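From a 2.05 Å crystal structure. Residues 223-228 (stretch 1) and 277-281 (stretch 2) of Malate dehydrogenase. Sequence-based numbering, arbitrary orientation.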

# COMPACT_ATOMS: atom_id res chain seq x y z
N ALA A 223 18.24 -1.55 0.44
CA ALA A 223 19.09 -0.57 -0.23
C ALA A 223 20.24 -1.25 -0.97
O ALA A 223 20.82 -2.21 -0.48
CB ALA A 223 19.65 0.41 0.79
N ASN A 224 20.56 -0.73 -2.17
CA ASN A 224 21.64 -1.25 -2.99
C ASN A 224 23.01 -0.69 -2.57
O ASN A 224 23.09 0.40 -2.00
CB ASN A 224 21.39 -0.93 -4.45
CG ASN A 224 20.57 -2.00 -5.13
OD1 ASN A 224 20.72 -3.19 -4.82
ND2 ASN A 224 19.68 -1.60 -6.03
N PRO A 225 24.10 -1.46 -2.81
CA PRO A 225 24.12 -2.84 -3.31
C PRO A 225 23.73 -3.85 -2.22
O PRO A 225 24.45 -4.02 -1.21
CB PRO A 225 25.57 -3.03 -3.77
CG PRO A 225 26.35 -2.13 -2.82
CD PRO A 225 25.45 -0.92 -2.60
N ALA A 226 22.57 -4.48 -2.42
CA ALA A 226 21.89 -5.20 -1.34
C ALA A 226 22.78 -6.27 -0.73
O ALA A 226 23.12 -6.20 0.45
CB ALA A 226 20.58 -5.80 -1.84
N ASN A 227 23.21 -7.25 -1.54
CA ASN A 227 23.99 -8.39 -1.02
C ASN A 227 25.19 -7.91 -0.23
O ASN A 227 25.48 -8.41 0.86
CB ASN A 227 24.46 -9.31 -2.15
CG ASN A 227 23.33 -9.88 -2.95
OD1 ASN A 227 22.40 -9.16 -3.32
ND2 ASN A 227 23.39 -11.19 -3.22
N THR A 228 25.93 -6.97 -0.81
CA THR A 228 27.13 -6.46 -0.17
C THR A 228 26.80 -5.65 1.08
O THR A 228 27.50 -5.74 2.10
CB THR A 228 27.91 -5.63 -1.18
OG1 THR A 228 28.20 -6.46 -2.32
CG2 THR A 228 29.22 -5.13 -0.58
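Stretch 2 277-281: WGNHS

Stretch 2 is held to stretch 1 chiefly by the side-chain amide of Asn227, which reads the backbone of the facing segment with both of its polar atoms. Its OD1 accepts a hydrogen bond from the backbone amide of His280 (His280 N to Asn227 OD1, 3.0 Å, N-H...O angle 159°), while its ND2 donates to the carbonyl of Gly278 (Asn227 ND2 to Gly278 O, 3.0 Å, 136°). The amide thus spans Asn279, whose own OD1 lies 3.3 Å from Asn227 OD1; both atoms are acceptors, so this approach is not a hydrogen bond. Instead, Asn279 OD1 accepts a hydrogen bond from water 1 at 2.7 Å, and the same water takes a weak one from Thr228 N at 3.3 Å, extending the link into the helix.

The helix begins at Ala226, with Pro225 at the N-cap position following a cis peptide bond. Stretch 2, which has no regular helix or strand structure, lies beside the start of this helix, and the two segments run in opposite senses here: the CA of Ala226 is 6.3 Å from that of His280, and the CA of Asn227 is 6.2 Å from that of Asn279. Gly278 adopts phi/psi of 100°/-143°, where a CB would be jammed against the carbonyl oxygen of Trp277.

Farther out, His280 (chi1 t) directs its CA-to-CB bond toward stretch 1 and has the largest area covered by the other stretch, 72 Å², just ahead of the 66 Å² of Asn227. Its CB lies 3.5 Å from Asn227 OD1, and its CD2 is 4.0 Å from Ala226 CB. Asn224 OD1 approaches the imidazole edge, 3.1 Å from His280 CD2, while also accepting a hydrogen bond from Ala226 N at 3.3 Å. The contact is small, burying 242 Å² in total, and Ala223, Trp277 and Ser281 take no part in it.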

# COMPACT_ATOMS: atom_id res chain seq x y z
N TRP A 277 19.29 -16.74 -8.47
CA TRP A 277 20.61 -16.99 -7.89
C TRP A 277 21.48 -15.74 -8.00
O TRP A 277 21.42 -15.01 -9.00
CB TRP A 277 21.35 -18.13 -8.59
CG TRP A 277 20.70 -19.49 -8.56
CD1 TRP A 277 19.71 -19.94 -9.40
CD2 TRP A 277 21.04 -20.60 -7.72
NE1 TRP A 277 19.37 -21.22 -9.09
CE2 TRP A 277 20.18 -21.66 -8.07
CE3 TRP A 277 21.96 -20.78 -6.69
CZ2 TRP A 277 20.23 -22.90 -7.43
CZ3 TRP A 277 22.00 -22.00 -6.06
CH2 TRP A 277 21.14 -23.05 -6.43
N GLY A 278 22.32 -15.52 -7.00
CA GLY A 278 23.39 -14.54 -7.15
C GLY A 278 23.15 -13.16 -6.54
O GLY A 278 22.56 -13.04 -5.47
N ASN A 279 23.63 -12.13 -7.23
CA ASN A 279 23.61 -10.76 -6.76
C ASN A 279 22.28 -10.09 -7.14
O ASN A 279 21.73 -10.35 -8.22
CB ASN A 279 24.78 -10.01 -7.41
CG ASN A 279 25.16 -8.76 -6.69
OD1 ASN A 279 24.63 -8.47 -5.63
ND2 ASN A 279 26.09 -8.00 -7.26
N HIS A 280 21.80 -9.19 -6.28
CA HIS A 280 20.65 -8.35 -6.66
C HIS A 280 21.16 -7.30 -7.65
O HIS A 280 21.43 -6.14 -7.30
CB HIS A 280 20.01 -7.72 -5.42
CG HIS A 280 18.90 -6.76 -5.72
ND1 HIS A 280 17.80 -7.11 -6.48
CD2 HIS A 280 18.72 -5.47 -5.37
CE1 HIS A 280 16.99 -6.06 -6.58
NE2 HIS A 280 17.53 -5.05 -5.91
N SER A 281 21.31 -7.72 -8.90
CA SER A 281 21.93 -6.87 -9.91
C SER A 281 21.66 -7.49 -11.27
O SER A 281 21.01 -8.53 -11.39
CB SER A 281 23.42 -6.72 -9.68
OG SER A 281 24.08 -7.90 -10.12
O HOH W 1 25.55 -6.46 -4.06